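Local coordinates for oligopeptide-binding protein oppA (Lactococcus lactis, PDB 3DRF) that captures oligopeptides in a large cavity that closes like a Venus flytrap and serves the OppABCDF transporter in peptide uptake, at residues G352-I364 against M530-L543. Residues are numbered along the deposited sequence; the frame is centred on the assembly and turned at random.
Sequences GLSTPANSLIPPI and MNKKAYVIPTNFML
Thr-355 and Phe-541 form an antiparallel hydrogen-bonded pair, Thr-355 N to Phe-541 O and Phe-541 N to Thr-355 O both 3.0 Å, where strand 354-356 joins strand 536-549 in a mixed sheet of this periplasmic-binding-protein-type fold. Beyond it the chain of 357-363 curls round the Phe-541 side chain. With CG anti to the carbonyl carbon (chi1 -57°), Phe-541 CB passes 3.9 Å from Pro-363 CD, which makes a CH-pi contact over one ring face, offset toward CG and CD2; the compact proline ring brings no flexible chain. CD1 meets Pro-362 CB, and CE1 reaches Ala-357 CB. That methyl, with no further branch to hold off, makes the opposite CH-pi contact, 3.6 Å from the ring centroid and 11° off its normal. CZ approaches Ser-359 O and Ile-361 O obliquely, while Asn-358 OD1 meets the edge at CE2, the amide turned 78° from the ring and its ND2 bonded to Val-373 O. With an alanine at Phe-541, 357-363 would probably lose the surface it folds round, leaving a gap between Ala-357 and Pro-363. Farther on, Leu-360 spreads its branches, CD2 against Pro-538 CG and CD1 between Met-530 CE and Val-536 CG2. Ala-357 N bonds Thr-539 O (2.8 Å) at a classic beta bulge, Thr-539 and Asn-540 facing Ser-303. Asparagine suits the helix end: Asn-531 ND2 donates to loop carbonyl Asn-358 O over 3.0 Å, near its own amide plane and in the carbonyl plane.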
ATOM      1  N   GLY A 352       8.345  13.696 -16.771  1.00 11.79           N
ATOM      2  CA  GLY A 352       9.568  13.010 -16.388  1.00 12.52           C
ATOM      3  C   GLY A 352       9.541  12.246 -15.062  1.00 12.53           C
ATOM      4  O   GLY A 352      10.519  11.636 -14.741  1.00 14.34           O
ATOM      5  N   LEU A 353       8.420  12.242 -14.339  1.00 11.59           N
ATOM      6  CA  LEU A 353       8.392  11.648 -13.014  1.00 11.60           C
ATOM      7  C   LEU A 353       8.086  10.163 -13.016  1.00 11.29           C
ATOM      8  O   LEU A 353       8.469   9.518 -12.105  1.00 11.18           O
ATOM      9  CB  LEU A 353       7.374  12.369 -12.160  1.00 12.11           C
ATOM     10  CG  LEU A 353       7.711  13.817 -11.838  1.00 13.84           C
ATOM     11  CD1 LEU A 353       6.431  14.423 -11.300  1.00 16.20           C
ATOM     12  CD2 LEU A 353       8.743  13.847 -10.753  1.00 16.24           C
ATOM     13  N   SER A 354       7.438   9.678 -14.061  1.00 10.79           N
ATOM     14  CA  SER A 354       7.065   8.243 -14.159  1.00 11.18           C
ATOM     15  C   SER A 354       7.942   7.552 -15.181  1.00 11.21           C
ATOM     16  O   SER A 354       8.099   8.034 -16.277  1.00 12.74           O
ATOM     17  CB  SER A 354       5.596   8.085 -14.554  1.00 12.31           C
ATOM     18  OG  SER A 354       4.766   8.610 -13.563  1.00 14.43           O
ATOM     19  N   THR A 355       8.438   6.401 -14.827  1.00  9.99           N
ATOM     20  CA  THR A 355       9.269   5.582 -15.680  1.00 10.66           C
ATOM     21  C   THR A 355       8.588   4.209 -15.858  1.00  9.57           C
ATOM     22  O   THR A 355       8.295   3.572 -14.903  1.00  8.92           O
ATOM     23  CB  THR A 355      10.669   5.361 -15.034  1.00 10.63           C
ATOM     24  OG1 THR A 355      11.303   6.647 -14.814  1.00 12.93           O
ATOM     25  CG2 THR A 355      11.527   4.516 -15.946  1.00 12.55           C
ATOM     26  N   PRO A 356       8.401   3.771 -17.090  1.00  8.30           N
ATOM     27  CA  PRO A 356       7.777   2.451 -17.310  1.00  8.16           C
ATOM     28  C   PRO A 356       8.564   1.374 -16.547  1.00  8.21           C
ATOM     29  O   PRO A 356       9.778   1.301 -16.687  1.00  8.85           O
ATOM     30  CB  PRO A 356       7.940   2.219 -18.833  1.00  8.29           C
ATOM     31  CG  PRO A 356       7.859   3.662 -19.400  1.00  8.19           C
ATOM     32  CD  PRO A 356       8.640   4.479 -18.386  1.00  8.61           C
ATOM     33  N   ALA A 357       7.858   0.603 -15.750  1.00  7.85           N
ATOM     34  CA  ALA A 357       8.480  -0.422 -14.920  1.00  7.95           C
ATOM     35  C   ALA A 357       8.810  -1.680 -15.728  1.00  8.27           C
ATOM     36  O   ALA A 357       8.077  -2.088 -16.528  1.00  8.41           O
ATOM     37  CB  ALA A 357       7.528  -0.800 -13.749  1.00  7.75           C
ATOM     38  N   ASN A 358       9.969  -2.253 -15.437  1.00  7.94           N
ATOM     39  CA  ASN A 358      10.385  -3.547 -16.003  1.00  7.97           C
ATOM     40  C   ASN A 358       9.976  -4.755 -15.143  1.00  7.73           C
ATOM     41  O   ASN A 358      10.037  -5.850 -15.583  1.00  8.44           O
ATOM     42  CB  ASN A 358      11.935  -3.580 -16.199  1.00  8.06           C
ATOM     43  CG  ASN A 358      12.694  -3.554 -14.883  1.00  8.73           C
ATOM     44  OD1 ASN A 358      12.348  -2.829 -13.998  1.00 10.18           O
ATOM     45  ND2 ASN A 358      13.703  -4.379 -14.774  1.00 11.15           N
ATOM     46  N   SER A 359       9.605  -4.461 -13.918  1.00  7.98           N
ATOM     47  CA  SER A 359       9.289  -5.484 -12.888  1.00  8.96           C
ATOM     48  C   SER A 359       8.529  -4.841 -11.724  1.00  8.82           C
ATOM     49  O   SER A 359       8.273  -3.700 -11.729  1.00  8.48           O
ATOM     50  CB  SER A 359      10.575  -6.148 -12.376  1.00 10.15           C
ATOM     51  OG  SER A 359      11.105  -5.374 -11.329  1.00 10.90           O
ATOM     52  N   LEU A 360       8.165  -5.673 -10.757  1.00  9.73           N
ATOM     53  CA  LEU A 360       7.426  -5.226  -9.579  1.00  9.76           C
ATOM     54  C   LEU A 360       8.268  -4.670  -8.423  1.00  9.42           C
ATOM     55  O   LEU A 360       7.754  -4.149  -7.509  1.00  9.15           O
ATOM     56  CB  LEU A 360       6.533  -6.375  -9.052  1.00 10.93           C
ATOM     57  CG  LEU A 360       5.493  -6.918 -10.083  1.00 10.72           C
ATOM     58  CD1 LEU A 360       4.843  -8.227  -9.568  1.00 13.93           C
ATOM     59  CD2 LEU A 360       4.450  -5.824 -10.369  1.00 13.40           C
ATOM     60  N   ILE A 361       9.567  -4.762  -8.547  1.00  9.30           N
ATOM     61  CA  ILE A 361      10.475  -4.275  -7.476  1.00  9.86           C
ATOM     62  C   ILE A 361      11.059  -2.896  -7.858  1.00  9.72           C
ATOM     63  O   ILE A 361      11.801  -2.805  -8.799  1.00 10.40           O
ATOM     64  CB  ILE A 361      11.627  -5.267  -7.205  1.00 10.01           C
ATOM     65  CG1 ILE A 361      11.094  -6.698  -6.844  1.00 10.35           C
ATOM     66  CG2 ILE A 361      12.517  -4.705  -6.091  1.00 11.30           C
ATOM     67  CD1 ILE A 361      10.282  -6.773  -5.506  1.00  9.46           C
ATOM     68  N   PRO A 362      10.750  -1.863  -7.124  1.00  9.31           N
ATOM     69  CA  PRO A 362      11.117  -0.520  -7.580  1.00  9.05           C
ATOM     70  C   PRO A 362      12.579  -0.125  -7.256  1.00  8.77           C
ATOM     71  O   PRO A 362      13.178  -0.723  -6.454  1.00  8.90           O
ATOM     72  CB  PRO A 362      10.129   0.406  -6.842  1.00  9.58           C
ATOM     73  CG  PRO A 362       9.841  -0.302  -5.591  1.00  9.65           C
ATOM     74  CD  PRO A 362       9.804  -1.800  -5.992  1.00  9.57           C
ATOM     75  N   PRO A 363      13.049   0.923  -7.903  1.00  9.66           N
ATOM     76  CA  PRO A 363      14.468   1.356  -7.804  1.00 10.28           C
ATOM     77  C   PRO A 363      14.941   1.705  -6.417  1.00 10.36           C
ATOM     78  O   PRO A 363      16.070   1.526  -6.150  1.00 10.47           O
ATOM     79  CB  PRO A 363      14.515   2.632  -8.695  1.00 11.40           C
ATOM     80  CG  PRO A 363      13.450   2.433  -9.736  1.00 11.36           C
ATOM     81  CD  PRO A 363      12.330   1.612  -9.023  1.00 10.09           C
ATOM     82  N   ILE A 364      14.065   2.187  -5.558  1.00 10.06           N
ATOM     83  CA  ILE A 364      14.472   2.461  -4.172  1.00 10.82           C
ATOM     84  C   ILE A 364      15.137   1.240  -3.489  1.00 10.66           C
ATOM     85  O   ILE A 364      16.002   1.384  -2.701  1.00 12.05           O
ATOM     86  CB  ILE A 364      13.300   3.029  -3.330  1.00 11.54           C
ATOM     87  CG1 ILE A 364      13.843   3.545  -1.972  1.00 13.50           C
ATOM     88  CG2 ILE A 364      12.153   2.005  -3.182  1.00 11.47           C
ATOM     89  CD1 ILE A 364      12.959   4.453  -1.311  1.00 16.63           C
ATOM     90  N   MET A 530       7.034 -13.636 -12.460  1.00  6.25           N
ATOM     91  CA  MET A 530       5.800 -12.844 -12.425  1.00  6.36           C
ATOM     92  C   MET A 530       5.563 -12.261 -13.819  1.00  6.59           C
ATOM     93  O   MET A 530       4.486 -12.223 -14.253  1.00  6.84           O
ATOM     94  CB  MET A 530       5.946 -11.698 -11.414  1.00  6.68           C
ATOM     95  CG  MET A 530       5.770 -12.240  -9.928  1.00  6.53           C
ATOM     96  SD  MET A 530       4.001 -12.785  -9.549  1.00  7.19           S
ATOM     97  CE  MET A 530       3.258 -11.188  -9.032  1.00  8.96           C
ATOM     98  N   ASN A 531       6.611 -11.805 -14.487  1.00  6.75           N
ATOM     99  CA  ASN A 531       6.436 -11.245 -15.859  1.00  6.25           C
ATOM    100  C   ASN A 531       6.000 -12.348 -16.873  1.00  7.09           C
ATOM    101  O   ASN A 531       5.192 -12.114 -17.692  1.00  7.53           O
ATOM    102  CB  ASN A 531       7.753 -10.562 -16.316  1.00  6.37           C
ATOM    103  CG  ASN A 531       7.945  -9.173 -15.714  1.00  6.81           C
ATOM    104  OD1 ASN A 531       7.062  -8.631 -15.084  1.00  9.34           O
ATOM    105  ND2 ASN A 531       9.098  -8.630 -15.906  1.00  7.77           N
ATOM    106  N   LYS A 532       6.540 -13.548 -16.760  1.00  6.77           N
ATOM    107  CA  LYS A 532       6.179 -14.650 -17.689  1.00  7.44           C
ATOM    108  C   LYS A 532       4.760 -15.182 -17.424  1.00  7.17           C
ATOM    109  O   LYS A 532       4.028 -15.342 -18.328  1.00  7.41           O
ATOM    110  CB  LYS A 532       7.204 -15.783 -17.609  1.00  8.10           C
ATOM    111  CG  LYS A 532       6.877 -16.884 -18.657  1.00 10.46           C
ATOM    112  CD  LYS A 532       7.988 -17.941 -18.688  1.00 13.07           C
ATOM    113  CE  LYS A 532       7.722 -18.976 -19.877  1.00 15.16           C
ATOM    114  NZ  LYS A 532       8.504 -20.300 -19.732  1.00 18.78           N
ATOM    115  N   LYS A 533       4.412 -15.381 -16.153  1.00  6.55           N
ATOM    116  CA  LYS A 533       3.070 -15.833 -15.805  1.00  7.23           C
ATOM    117  C   LYS A 533       2.041 -14.749 -16.187  1.00  7.30           C
ATOM    118  O   LYS A 533       0.963 -15.055 -16.584  1.00  7.26           O
ATOM    119  CB  LYS A 533       2.971 -16.101 -14.289  1.00  8.20           C
ATOM    120  CG  LYS A 533       3.776 -17.322 -13.745  1.00 10.41           C
ATOM    121  CD  LYS A 533       3.119 -18.650 -13.915  1.00 12.38           C
ATOM    122  CE  LYS A 533       3.960 -19.799 -13.298  1.00 12.35           C
ATOM    123  NZ  LYS A 533       3.095 -21.121 -13.288  1.00 13.10           N
ATOM    124  N   ALA A 534       2.414 -13.505 -15.967  1.00  6.33           N
ATOM    125  CA  ALA A 534       1.627 -12.363 -16.408  1.00  6.37           C
ATOM    126  C   ALA A 534       0.223 -12.366 -15.776  1.00  6.28           C
ATOM    127  O   ALA A 534      -0.728 -11.960 -16.361  1.00  6.65           O
ATOM    128  CB  ALA A 534       1.547 -12.345 -17.971  1.00  6.66           C
ATOM    129  N   TYR A 535       0.174 -12.774 -14.514  1.00  5.99           N
ATOM    130  CA  TYR A 535      -1.045 -12.585 -13.733  1.00  5.63           C
ATOM    131  C   TYR A 535      -1.263 -11.109 -13.402  1.00  5.83           C
ATOM    132  O   TYR A 535      -2.369 -10.714 -13.246  1.00  6.32           O
ATOM    133  CB  TYR A 535      -0.955 -13.391 -12.434  1.00  6.18           C
ATOM    134  CG  TYR A 535      -0.800 -14.916 -12.607  1.00  6.43           C
ATOM    135  CD1 TYR A 535      -1.492 -15.635 -13.574  1.00  6.28           C
ATOM    136  CD2 TYR A 535       0.045 -15.644 -11.768  1.00  6.82           C
ATOM    137  CE1 TYR A 535      -1.356 -17.022 -13.675  1.00  6.90           C
ATOM    138  CE2 TYR A 535       0.176 -17.021 -11.879  1.00  6.74           C
ATOM    139  CZ  TYR A 535      -0.535 -17.682 -12.805  1.00  7.01           C
ATOM    140  OH  TYR A 535      -0.476 -19.063 -12.948  1.00  8.56           O
ATOM    141  N   VAL A 536      -0.154 -10.366 -13.333  1.00  6.04           N
ATOM    142  CA  VAL A 536      -0.187  -8.901 -13.244  1.00  7.00           C
ATOM    143  C   VAL A 536       0.919  -8.403 -14.189  1.00  6.84           C
ATOM    144  O   VAL A 536       1.837  -9.122 -14.485  1.00  7.32           O
ATOM    145  CB  VAL A 536       0.057  -8.411 -11.788  1.00  6.69           C
ATOM    146  CG1 VAL A 536      -1.061  -8.930 -10.840  1.00  7.57           C
ATOM    147  CG2 VAL A 536       1.460  -8.841 -11.289  1.00  8.69           C
ATOM    148  N   ILE A 537       0.758  -7.177 -14.630  1.00  6.31           N
ATOM    149  CA  ILE A 537       1.733  -6.537 -15.518  1.00  6.81           C
ATOM    150  C   ILE A 537       2.217  -5.227 -14.824  1.00  7.05           C
ATOM    151  O   ILE A 537       1.473  -4.369 -14.524  1.00  7.32           O
ATOM    152  CB  ILE A 537       1.082  -6.149 -16.885  1.00  6.88           C
ATOM    153  CG1 ILE A 537       0.363  -7.347 -17.591  1.00  7.60           C
ATOM    154  CG2 ILE A 537       2.127  -5.500 -17.824  1.00  7.65           C
ATOM    155  CD1 ILE A 537       1.311  -8.509 -18.002  1.00  9.03           C
ATOM    156  N   PRO A 538       3.538  -5.122 -14.620  1.00  7.15           N
ATOM    157  CA  PRO A 538       4.064  -3.898 -13.973  1.00  7.20           C
ATOM    158  C   PRO A 538       3.788  -2.701 -14.891  1.00  6.84           C
ATOM    159  O   PRO A 538       3.933  -2.810 -16.070  1.00  8.79           O
ATOM    160  CB  PRO A 538       5.573  -4.142 -13.880  1.00  7.70           C
ATOM    161  CG  PRO A 538       5.727  -5.662 -13.996  1.00  8.09           C
ATOM    162  CD  PRO A 538       4.625  -6.087 -14.925  1.00  8.06           C
ATOM    163  N   THR A 539       3.450  -1.576 -14.339  1.00  6.58           N
ATOM    164  CA  THR A 539       3.155  -0.353 -15.143  1.00  6.89           C
ATOM    165  C   THR A 539       4.274   0.704 -14.979  1.00  7.08           C
ATOM    166  O   THR A 539       5.075   0.867 -15.817  1.00  7.26           O
ATOM    167  CB  THR A 539       1.724   0.170 -14.824  1.00  6.82           C
ATOM    168  OG1 THR A 539       0.824  -0.919 -15.030  1.00  7.45           O
ATOM    169  CG2 THR A 539       1.367   1.321 -15.788  1.00  8.24           C
ATOM    170  N   ASN A 540       4.255   1.398 -13.853  1.00  7.17           N
ATOM    171  CA  ASN A 540       5.231   2.487 -13.558  1.00  7.67           C
ATOM    172  C   ASN A 540       5.956   2.435 -12.197  1.00  7.69           C
ATOM    173  O   ASN A 540       5.445   1.980 -11.198  1.00  7.95           O
ATOM    174  CB  ASN A 540       4.543   3.849 -13.614  1.00  8.26           C
ATOM    175  CG  ASN A 540       4.234   4.309 -15.025  1.00 10.08           C
ATOM    176  OD1 ASN A 540       3.182   4.800 -15.278  1.00 15.41           O
ATOM    177  ND2 ASN A 540       5.123   4.160 -15.855  1.00  8.79           N
ATOM    178  N   PHE A 541       7.184   2.938 -12.242  1.00  7.42           N
ATOM    179  CA  PHE A 541       7.915   3.450 -11.093  1.00  7.83           C
ATOM    180  C   PHE A 541       7.769   4.976 -11.138  1.00  8.09           C
ATOM    181  O   PHE A 541       7.466   5.534 -12.157  1.00  8.67           O
ATOM    182  CB  PHE A 541       9.400   3.080 -11.178  1.00  8.56           C
ATOM    183  CG  PHE A 541       9.695   1.573 -11.294  1.00  9.33           C
ATOM    184  CD1 PHE A 541       9.019   0.596 -10.541  1.00  9.92           C
ATOM    185  CD2 PHE A 541      10.692   1.166 -12.102  1.00 10.33           C
ATOM    186  CE1 PHE A 541       9.380  -0.759 -10.671  1.00 10.80           C
ATOM    187  CE2 PHE A 541      11.027  -0.155 -12.193  1.00 11.03           C
ATOM    188  CZ  PHE A 541      10.360  -1.099 -11.487  1.00 10.96           C
ATOM    189  N   MET A 542       8.023   5.604 -10.000  1.00  9.36           N
ATOM    190  CA  MET A 542       7.817   7.044  -9.881  1.00 11.08           C
ATOM    191  C   MET A 542       8.760   7.721  -8.906  1.00 10.67           C
ATOM    192  O   MET A 542       9.323   7.106  -8.037  1.00 10.27           O
ATOM    193  CB  MET A 542       6.360   7.315  -9.396  1.00 13.15           C
ATOM    194  CG  MET A 542       5.673   8.595  -9.881  1.00 17.62           C
ATOM    195  SD  MET A 542       3.900   8.319  -9.690  1.00 24.31           S
ATOM    196  CE  MET A 542       3.802   7.996  -7.972  1.00 22.53           C
ATOM    197  N   LEU A 543       8.905   9.024  -9.146  1.00 10.42           N
ATOM    198  CA  LEU A 543       9.415   9.977  -8.155  1.00  9.84           C
ATOM    199  C   LEU A 543       8.235  10.765  -7.607  1.00  9.87           C
ATOM    200  O   LEU A 543       7.377  11.100  -8.344  1.00 10.84           O
ATOM    201  CB  LEU A 543      10.397  11.005  -8.782  1.00 10.62           C
ATOM    202  CG  LEU A 543      11.609  10.460  -9.501  1.00 11.90           C
ATOM    203  CD1 LEU A 543      12.462  11.633 -10.142  1.00 14.00           C
ATOM    204  CD2 LEU A 543      12.376   9.666  -8.532  1.00 13.91           C
TER
HETATM  205  O   HOH W   1       6.054  -0.584 -18.114  1.00  8.50           O
HETATM  206  O   HOH W   2       6.497  -4.260 -17.316  1.00  9.16           O
HETATM  207  O   HOH W   3       8.099  -8.627 -12.285  1.00 10.22           O